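Local coordinates for RabGAP/TBC protein (Chlamydomonas reinhardtii, PDB 4P17) that is of unknown function but carries a flagellar TBC domain of the RabGAP family, whose members stimulate GTP hydrolysis by Rab GTPases, at residues A[13-18]-A[68-73]; A[123-128]-A[161-166]; A[154-159]-A[237-242]. All coordinates share one frame; numbering follows the deposited sequence.

In the fold
Helix 153-164 ties the three contacts together. Interaction 3 uses its first half, against loop 237-242, and interaction 2 uses its C-terminal end, against loop 123-128. Their centres lie 12 Å apart, and they meet where Leu125 CD1 comes 3.6 Å from Gly159 O. Interaction 1, also 12 Å from interaction 2 between centres, reaches the same helix through the N-terminal segment 13-18, with Tyr16 CD1 packed 3.5 Å from Val163 CG1. Interactions 1 and 3 do not touch; their nearest atoms are about 5 Å apart. Loops 13-18, 123-128 and 237-242 thus pack on one helix of the all-helical TBC fold, and segment 68-73 is joined to it through Tyr16.

Interaction 1 of 3, residues A[13-18]-A[68-73]; sequences HDLYGF and VPPTLR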
loop_
_atom_site.group_PDB
_atom_site.type_symbol
_atom_site.label_atom_id
_atom_site.label_comp_id
_atom_site.label_asym_id
_atom_site.label_seq_id
_atom_site.Cartn_x
_atom_site.Cartn_y
_atom_site.Cartn_z
ATOM N N HIS A 13 -17.423 -4.449 8.967
ATOM C CA HIS A 13 -16.513 -4.274 7.848
ATOM C C HIS A 13 -15.966 -2.844 7.819
ATOM O O HIS A 13 -16.549 -1.910 8.443
ATOM C CB HIS A 13 -17.218 -4.589 6.536
ATOM C CG HIS A 13 -18.362 -3.668 6.242
ATOM N ND1 HIS A 13 -18.197 -2.444 5.624
ATOM C CD2 HIS A 13 -19.687 -3.790 6.491
ATOM C CE1 HIS A 13 -19.372 -1.854 5.501
ATOM N NE2 HIS A 13 -20.293 -2.648 6.021
ATOM N N ASP A 14 -14.875 -2.676 7.089
ATOM C CA ASP A 14 -14.315 -1.344 6.876
ATOM C C ASP A 14 -14.901 -0.695 5.617
ATOM O O ASP A 14 -15.826 -1.222 5.010
ATOM C CB ASP A 14 -12.770 -1.391 6.831
ATOM C CG ASP A 14 -12.210 -2.158 5.673
ATOM O OD1 ASP A 14 -12.915 -2.398 4.647
ATOM O OD2 ASP A 14 -11.009 -2.491 5.810
ATOM N N LEU A 15 -14.350 0.453 5.238
ATOM C CA LEU A 15 -14.956 1.272 4.198
ATOM C C LEU A 15 -14.978 0.505 2.911
ATOM O O LEU A 15 -15.918 0.582 2.136
ATOM C CB LEU A 15 -14.194 2.583 4.021
ATOM C CG LEU A 15 -14.594 3.386 2.785
ATOM C CD1 LEU A 15 -16.060 3.808 2.952
ATOM C CD2 LEU A 15 -13.671 4.585 2.596
ATOM N N TYR A 16 -13.935 -0.265 2.708
ATOM C CA TYR A 16 -13.747 -0.959 1.440
ATOM C C TYR A 16 -14.372 -2.350 1.436
ATOM O O TYR A 16 -14.224 -3.098 0.459
ATOM C CB TYR A 16 -12.251 -1.030 1.180
ATOM C CG TYR A 16 -11.699 0.302 0.795
ATOM C CD1 TYR A 16 -11.997 0.873 -0.437
ATOM C CD2 TYR A 16 -10.912 1.019 1.673
ATOM C CE1 TYR A 16 -11.492 2.112 -0.791
ATOM C CE2 TYR A 16 -10.409 2.252 1.324
ATOM C CZ TYR A 16 -10.688 2.790 0.108
ATOM O OH TYR A 16 -10.182 4.027 -0.183
ATOM N N GLY A 17 -15.083 -2.682 2.505
ATOM C CA GLY A 17 -15.817 -3.935 2.579
ATOM C C GLY A 17 -15.099 -5.126 3.195
ATOM O O GLY A 17 -15.619 -6.238 3.147
ATOM N N PHE A 18 -13.907 -4.921 3.748
ATOM C CA PHE A 18 -13.169 -6.024 4.396
ATOM C C PHE A 18 -13.711 -6.194 5.782
ATOM O O PHE A 18 -13.957 -5.192 6.458
ATOM C CB PHE A 18 -11.664 -5.728 4.485
ATOM C CG PHE A 18 -10.989 -5.656 3.152
ATOM C CD1 PHE A 18 -10.493 -6.792 2.546
ATOM C CD2 PHE A 18 -10.879 -4.447 2.487
ATOM C CE1 PHE A 18 -9.888 -6.708 1.313
ATOM C CE2 PHE A 18 -10.295 -4.364 1.268
ATOM C CZ PHE A 18 -9.790 -5.488 0.675
ATOM N N VAL A 68 -6.028 11.407 1.408
ATOM C CA VAL A 68 -6.860 11.746 0.265
ATOM C C VAL A 68 -8.268 11.229 0.590
ATOM O O VAL A 68 -8.410 10.119 1.071
ATOM C CB VAL A 68 -6.327 11.109 -1.045
ATOM C CG1 VAL A 68 -7.255 11.433 -2.183
ATOM C CG2 VAL A 68 -4.899 11.580 -1.396
ATOM N N PRO A 69 -9.321 12.021 0.302
ATOM C CA PRO A 69 -10.648 11.418 0.432
ATOM C C PRO A 69 -10.756 10.139 -0.385
ATOM O O PRO A 69 -10.359 10.147 -1.552
ATOM C CB PRO A 69 -11.593 12.482 -0.133
ATOM C CG PRO A 69 -10.806 13.777 -0.063
ATOM C CD PRO A 69 -9.375 13.403 -0.204
ATOM N N PRO A 70 -11.340 9.077 0.195
ATOM C CA PRO A 70 -11.370 7.810 -0.540
ATOM C C PRO A 70 -11.934 7.974 -1.949
ATOM O O PRO A 70 -11.390 7.399 -2.906
ATOM C CB PRO A 70 -12.267 6.928 0.322
ATOM C CG PRO A 70 -11.976 7.440 1.756
ATOM C CD PRO A 70 -11.741 8.920 1.606
ATOM N N THR A 71 -12.990 8.767 -2.086
ATOM C CA THR A 71 -13.678 8.836 -3.369
ATOM C C THR A 71 -12.802 9.516 -4.414
ATOM O O THR A 71 -13.062 9.369 -5.626
ATOM C CB THR A 71 -15.064 9.543 -3.227
ATOM O OG1 THR A 71 -15.839 9.388 -4.428
ATOM C CG2 THR A 71 -14.953 11.012 -2.924
ATOM N N LEU A 72 -11.806 10.290 -3.971
ATOM C CA LEU A 72 -10.858 10.918 -4.885
ATOM C C LEU A 72 -9.588 10.149 -5.118
ATOM O O LEU A 72 -8.677 10.683 -5.737
ATOM C CB LEU A 72 -10.463 12.317 -4.377
ATOM C CG LEU A 72 -11.601 13.339 -4.338
ATOM C CD1 LEU A 72 -11.065 14.709 -3.936
ATOM C CD2 LEU A 72 -12.278 13.438 -5.715
ATOM N N ARG A 73 -9.457 8.923 -4.614
ATOM C CA ARG A 73 -8.140 8.343 -4.723
ATOM C C ARG A 73 -7.866 8.022 -6.199
ATOM O O ARG A 73 -6.759 8.170 -6.641
ATOM C CB ARG A 73 -7.988 7.150 -3.819
ATOM C CG ARG A 73 -7.784 7.578 -2.423
ATOM C CD ARG A 73 -7.688 6.409 -1.442
ATOM N NE ARG A 73 -7.050 6.863 -0.220
ATOM C CZ ARG A 73 -7.503 6.695 1.007
ATOM N NH1 ARG A 73 -8.605 5.972 1.272
ATOM N NH2 ARG A 73 -6.810 7.210 2.008
HETATM O O HOH W 1 -10.811 4.721 -2.839
#
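Tyr16 reaches across to Arg73 and Pro70 with its phenol oxygen. Its first torsion (chi1 -73°) sets CG anti to the carbonyl carbon and sends the ring out of the 14-17 turn towards residues 70-73. CB sits 3.9 Å from Phe18 CD2, at the base of the side chain. Further out, Leu15 CD2 lies over one face of the ring, 4.2 Å above its plane and offset to the rim. Tyr16 CE1 packs 3.7 Å from Ala164 CA, on helix 153-164. The OH holds two hydrogen bonds at the ring edge. Arg73 NH1 donates to it over 2.9 Å (N-H...O angle 150°), with the hydroxyl nearly in the guanidinium plane although ring and guanidinium planes stand 39° apart; the hydroxyl then donates to a water 2.8 Å from Tyr16 OH, which passes the link on to Pro70 O.

The VPPTLR sequence fits the conserved proline- and arginine-containing segment found near the start of TBC domains, and here Arg73 opens helix 73-80. Its buried guanidinium is held by a salt bridge from NH2 to Asp251 of helix 243-256, to which Tyr16 adds the bond from NH1; Val68 O lies over one face, 3.4 Å above the guanidinium plane of Arg73 and offset to the rim. Alongside, the Leu15 side chain crosses the Pro70 ring at about a right angle, with Leu15 CD2 pressed tightly to Pro70 CG at 3.4 Å. Behind these residues, Asp14 OD1 accepts from Phe18 N, just past the type I turn of 14-17, and Asp14 OD2 bonds Ser243.

Interaction 2 of 3, residues A[123-128]-A[161-166]; sequences PWLSSP and MLVALN
Apolar contacts between Leu125, Trp124, Leu162 and Val163 bring loop 123-128 onto the end of helix 153-164. The nearest approach is Leu125 CD1 to Val163 CG2, 3.5 Å, with Leu125 CG also within 3.7 Å of Val163 CG2; as Val163 was modelled in two conformers, the tightness of this pair is doubtful. Leu125 CD2 lies between Val163 and Leu162, also reaching Leu162 CD1 at 4.4 Å.

The aromatic contact is made edge-on. With CG anti to the backbone N (chi1 -178°), the Trp124 indole extends towards the helix and brings its six-membered ring to Leu162, where CZ3 lies 4.2 Å from Leu162 CB. That carbon is near the indole plane, so it is met by the rim of the ring. The indole also takes part in a cation-pi interaction with Arg167, just past the end of the helix.

Polar bonds shape the loop itself. Ser127 OG donates to Trp124 O over 2.6 Å, in the carbonyl plane and on a lone pair, and Ser127 N bonds the same oxygen across a type I turn. The serine is the N-cap of helix 128-144, its OG also hydrogen-bonded to Gly130 N, so one hydroxyl closes the turn and starts the helix.

Leu162 thus sits where three helices of the TBC domain meet: it belongs to helix 153-164 and touches Leu134 of helix 128-144 and Ala172 of helix 169-183, while Trp124 packs on Asp129 and Ala133 near the start of helix 128-144.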
loop_
_atom_site.group_PDB
_atom_site.type_symbol
_atom_site.label_atom_id
_atom_site.label_comp_id
_atom_site.label_asym_id
_atom_site.label_seq_id
_atom_site.Cartn_x
_atom_site.Cartn_y
_atom_site.Cartn_z
ATOM N N PRO A 123 -16.099 -9.503 -0.012
ATOM C CA PRO A 123 -17.240 -9.987 -0.799
ATOM C C PRO A 123 -17.109 -9.923 -2.321
ATOM O O PRO A 123 -17.680 -10.781 -2.991
ATOM C CB PRO A 123 -18.367 -9.082 -0.336
ATOM C CG PRO A 123 -18.012 -8.748 1.054
ATOM C CD PRO A 123 -16.537 -8.556 1.035
ATOM N N TRP A 124 -16.414 -8.935 -2.866
ATOM C CA TRP A 124 -16.268 -8.841 -4.326
ATOM C C TRP A 124 -14.948 -9.467 -4.817
ATOM O O TRP A 124 -14.913 -10.138 -5.843
ATOM C CB TRP A 124 -16.367 -7.382 -4.792
ATOM C CG TRP A 124 -16.265 -7.310 -6.281
ATOM C CD1 TRP A 124 -17.239 -7.634 -7.185
ATOM C CD2 TRP A 124 -15.123 -6.932 -7.032
ATOM N NE1 TRP A 124 -16.761 -7.482 -8.459
ATOM C CE2 TRP A 124 -15.457 -7.061 -8.391
ATOM C CE3 TRP A 124 -13.833 -6.513 -6.690
ATOM C CZ2 TRP A 124 -14.551 -6.772 -9.402
ATOM C CZ3 TRP A 124 -12.949 -6.218 -7.692
ATOM C CH2 TRP A 124 -13.313 -6.341 -9.035
ATOM N N LEU A 125 -13.852 -9.270 -4.093
ATOM C CA LEU A 125 -12.594 -9.835 -4.551
ATOM C C LEU A 125 -12.634 -11.374 -4.493
ATOM O O LEU A 125 -11.931 -12.010 -5.274
ATOM C CB LEU A 125 -11.401 -9.320 -3.761
ATOM C CG LEU A 125 -10.975 -7.870 -4.041
ATOM C CD1 LEU A 125 -10.002 -7.392 -2.995
ATOM C CD2 LEU A 125 -10.378 -7.663 -5.476
ATOM N N SER A 126 -13.475 -11.947 -3.621
ATOM C CA SER A 126 -13.581 -13.405 -3.494
ATOM C C SER A 126 -14.710 -13.928 -4.395
ATOM O O SER A 126 -14.944 -15.135 -4.496
ATOM C CB SER A 126 -13.810 -13.807 -2.018
ATOM O OG SER A 126 -15.079 -13.371 -1.556
ATOM N N SER A 127 -15.382 -13.020 -5.103
ATOM C CA SER A 127 -16.364 -13.434 -6.108
ATOM C C SER A 127 -15.701 -13.849 -7.439
ATOM O O SER A 127 -14.583 -13.448 -7.749
ATOM C CB SER A 127 -17.375 -12.311 -6.357
ATOM O OG SER A 127 -16.853 -11.286 -7.178
ATOM N N PRO A 128 -16.408 -14.657 -8.250
ATOM C CA PRO A 128 -15.818 -15.004 -9.548
ATOM C C PRO A 128 -15.393 -13.792 -10.398
ATOM O O PRO A 128 -14.328 -13.823 -10.983
ATOM C CB PRO A 128 -16.937 -15.806 -10.232
ATOM C CG PRO A 128 -17.659 -16.496 -9.059
ATOM C CD PRO A 128 -17.662 -15.394 -7.975
ATOM N N MET A 161 -5.751 -2.255 -5.076
ATOM C CA MET A 161 -5.900 -1.222 -6.080
ATOM C C MET A 161 -7.292 -1.293 -6.715
ATOM O O MET A 161 -7.967 -0.268 -6.850
ATOM C CB MET A 161 -4.832 -1.349 -7.155
ATOM C CG MET A 161 -3.464 -0.896 -6.743
ATOM S SD MET A 161 -2.443 -1.047 -8.227
ATOM C CE MET A 161 -0.851 -0.484 -7.589
ATOM N N LEU A 162 -7.722 -2.500 -7.075
ATOM C CA LEU A 162 -9.061 -2.663 -7.657
ATOM C C LEU A 162 -10.155 -2.097 -6.738
ATOM O O LEU A 162 -11.022 -1.356 -7.173
ATOM C CB LEU A 162 -9.328 -4.130 -7.989
ATOM C CG LEU A 162 -8.615 -4.686 -9.229
ATOM C CD1 LEU A 162 -8.805 -6.197 -9.296
ATOM C CD2 LEU A 162 -9.084 -4.016 -10.525
ATOM N N VAL A 163 -10.081 -2.413 -5.454
ATOM C CA VAL A 163 -11.116 -1.965 -4.540
ATOM C C VAL A 163 -11.063 -0.443 -4.342
ATOM O O VAL A 163 -12.106 0.211 -4.296
ATOM C CB VAL A 163 -11.010 -2.697 -3.186
ATOM C CG1 VAL A 163 -11.977 -2.136 -2.216
ATOM C CG2 VAL A 163 -11.290 -4.199 -3.355
ATOM N N ALA A 164 -9.862 0.119 -4.218
ATOM C CA ALA A 164 -9.704 1.567 -4.008
ATOM C C ALA A 164 -10.078 2.367 -5.237
ATOM O O ALA A 164 -10.405 3.548 -5.118
ATOM C CB ALA A 164 -8.263 1.896 -3.612
ATOM N N LEU A 165 -9.951 1.737 -6.405
ATOM C CA LEU A 165 -10.191 2.378 -7.701
ATOM C C LEU A 165 -11.576 2.034 -8.278
ATOM O O LEU A 165 -11.774 2.105 -9.478
ATOM C CB LEU A 165 -9.104 1.970 -8.701
ATOM C CG LEU A 165 -7.670 2.409 -8.353
ATOM C CD1 LEU A 165 -6.697 1.793 -9.320
ATOM C CD2 LEU A 165 -7.559 3.928 -8.372
ATOM N N ASN A 166 -12.498 1.623 -7.415
ATOM C CA ASN A 166 -13.884 1.317 -7.806
ATOM C C ASN A 166 -13.997 0.279 -8.933
ATOM O O ASN A 166 -14.855 0.358 -9.844
ATOM C CB ASN A 166 -14.586 2.612 -8.191
ATOM C CG ASN A 166 -14.289 3.733 -7.212
ATOM O OD1 ASN A 166 -14.175 3.505 -6.002
ATOM N ND2 ASN A 166 -14.158 4.941 -7.726
#

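Interaction 3 of 3, residues A[154-159]-A[237-242]; sequences MNTIVG and FSVSLP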
loop_
_atom_site.group_PDB
_atom_site.type_symbol
_atom_site.label_atom_id
_atom_site.label_comp_id
_atom_site.label_asym_id
_atom_site.label_seq_id
_atom_site.Cartn_x
_atom_site.Cartn_y
_atom_site.Cartn_z
ATOM N N MET A 154 2.387 -8.949 -5.844
ATOM C CA MET A 154 1.556 -8.110 -6.695
ATOM C C MET A 154 0.078 -8.513 -6.615
ATOM O O MET A 154 -0.794 -7.738 -6.951
ATOM C CB MET A 154 2.069 -8.164 -8.137
ATOM C CG MET A 154 3.465 -7.536 -8.342
ATOM S SD MET A 154 4.325 -8.185 -9.817
ATOM C CE MET A 154 3.353 -7.411 -11.115
ATOM N N ASN A 155 -0.219 -9.719 -6.143
ATOM C CA ASN A 155 -1.616 -10.155 -6.095
ATOM C C ASN A 155 -2.429 -9.282 -5.157
ATOM O O ASN A 155 -3.408 -8.665 -5.566
ATOM C CB ASN A 155 -1.717 -11.631 -5.682
ATOM C CG ASN A 155 -3.072 -12.225 -5.997
ATOM O OD1 ASN A 155 -4.075 -11.905 -5.352
ATOM N ND2 ASN A 155 -3.101 -13.130 -6.944
ATOM N N THR A 156 -1.992 -9.140 -3.908
ATOM C CA THR A 156 -2.788 -8.379 -2.956
ATOM C C THR A 156 -2.694 -6.864 -3.238
ATOM O O THR A 156 -3.639 -6.124 -3.003
ATOM C CB THR A 156 -2.391 -8.700 -1.470
ATOM O OG1 THR A 156 -1.003 -8.449 -1.256
ATOM C CG2 THR A 156 -2.713 -10.180 -1.129
ATOM N N ILE A 157 -1.579 -6.402 -3.792
ATOM C CA ILE A 157 -1.491 -5.007 -4.248
ATOM C C ILE A 157 -2.583 -4.679 -5.275
ATOM O O ILE A 157 -3.315 -3.717 -5.158
ATOM C CB ILE A 157 -0.101 -4.720 -4.854
ATOM C CG1 ILE A 157 0.969 -4.810 -3.758
ATOM C CG2 ILE A 157 -0.051 -3.313 -5.471
ATOM C CD1 ILE A 157 2.375 -4.671 -4.245
ATOM N N VAL A 158 -2.717 -5.498 -6.304
ATOM C CA VAL A 158 -3.678 -5.179 -7.327
ATOM C C VAL A 158 -5.095 -5.355 -6.803
ATOM O O VAL A 158 -6.013 -4.638 -7.223
ATOM C CB VAL A 158 -3.450 -6.034 -8.586
ATOM C CG1 VAL A 158 -4.673 -5.941 -9.527
ATOM C CG2 VAL A 158 -2.210 -5.592 -9.251
ATOM N N GLY A 159 -5.268 -6.284 -5.861
ATOM C CA GLY A 159 -6.552 -6.494 -5.234
ATOM C C GLY A 159 -6.987 -5.235 -4.512
ATOM O O GLY A 159 -8.116 -4.785 -4.644
ATOM N N PHE A 237 2.397 -3.002 2.481
ATOM C CA PHE A 237 1.517 -3.154 3.654
ATOM C C PHE A 237 0.177 -3.827 3.405
ATOM O O PHE A 237 -0.614 -3.945 4.335
ATOM C CB PHE A 237 1.283 -1.781 4.330
ATOM C CG PHE A 237 2.560 -1.114 4.803
ATOM C CD1 PHE A 237 3.266 -1.626 5.885
ATOM C CD2 PHE A 237 3.069 -0.009 4.137
ATOM C CE1 PHE A 237 4.448 -1.031 6.294
ATOM C CE2 PHE A 237 4.253 0.574 4.527
ATOM C CZ PHE A 237 4.942 0.072 5.614
ATOM N N SER A 238 -0.087 -4.319 2.186
ATOM C CA SER A 238 -1.428 -4.701 1.845
ATOM C C SER A 238 -1.871 -5.979 2.569
ATOM O O SER A 238 -3.077 -6.180 2.737
ATOM C CB SER A 238 -1.608 -4.879 0.320
ATOM O OG SER A 238 -0.714 -5.829 -0.264
ATOM N N VAL A 239 -0.927 -6.823 3.001
ATOM C CA VAL A 239 -1.270 -8.040 3.742
ATOM C C VAL A 239 -1.021 -7.887 5.250
ATOM O O VAL A 239 -1.017 -8.875 5.973
ATOM C CB VAL A 239 -0.475 -9.273 3.266
ATOM C CG1 VAL A 239 -0.553 -9.416 1.722
ATOM C CG2 VAL A 239 0.962 -9.197 3.676
ATOM N N SER A 240 -0.806 -6.660 5.710
ATOM C CA SER A 240 -0.335 -6.420 7.058
ATOM C C SER A 240 -1.222 -5.487 7.850
ATOM O O SER A 240 -1.410 -5.690 9.047
ATOM C CB SER A 240 1.079 -5.869 6.994
ATOM O OG SER A 240 1.955 -6.890 6.560
ATOM N N LEU A 241 -1.782 -4.477 7.176
ATOM C CA LEU A 241 -2.535 -3.428 7.851
ATOM C C LEU A 241 -3.989 -3.401 7.394
ATOM O O LEU A 241 -4.300 -3.912 6.314
ATOM C CB LEU A 241 -1.906 -2.055 7.612
ATOM C CG LEU A 241 -0.406 -1.829 7.801
ATOM C CD1 LEU A 241 -0.061 -0.365 7.530
ATOM C CD2 LEU A 241 0.094 -2.254 9.199
ATOM N N PRO A 242 -4.887 -2.843 8.225
ATOM C CA PRO A 242 -6.261 -2.630 7.777
ATOM C C PRO A 242 -6.288 -1.816 6.505
ATOM O O PRO A 242 -5.464 -0.946 6.332
ATOM C CB PRO A 242 -6.896 -1.851 8.917
ATOM C CG PRO A 242 -6.138 -2.309 10.117
ATOM C CD PRO A 242 -4.720 -2.445 9.634
#
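Thr156 faces Ser238 and Val239, and these three side chains carry most of the contact between helix 153-164 and loop 237-242. With chi1 at 57°, Thr156 OG1 stands between the backbone N and the carbonyl carbon and is directed at the loop, where it donates a hydrogen bond to Ser238 OG over 2.8 Å. Ser238 OG is itself hydrogen-bonded to Cys235 O, so the serine hydroxyl relays the link from the threonine to the loop backbone. Val239 flanks this bond, crossing Thr156 at about a right angle; its CG1 approaches Thr156 OG1 to 3.2 Å and Thr156 CG2 to 3.7 Å. On the other side of the serine hydroxyl from Val239, Ile157 CG1 lies 4.0 Å from Ser238 OG. The loop keeps its bend through Phe237 O, accepting from Ser240 N and Leu241 N.

Met154 and Asn155 end the segment matching the YxQGMN motif of TBC domains; where active relatives carry the glutamine finger, this chain has arginine, perhaps altering activity. Met154 packs on Leu138 of helix 128-144, and Asn155 bonds Thr118 OG1 through OD1 and Tyr150 OH through ND2. Ile157 packs on helix 169-183 and Phe237 on helix 259-271; the loop ends at Pro242, N-cap of helix 243-256.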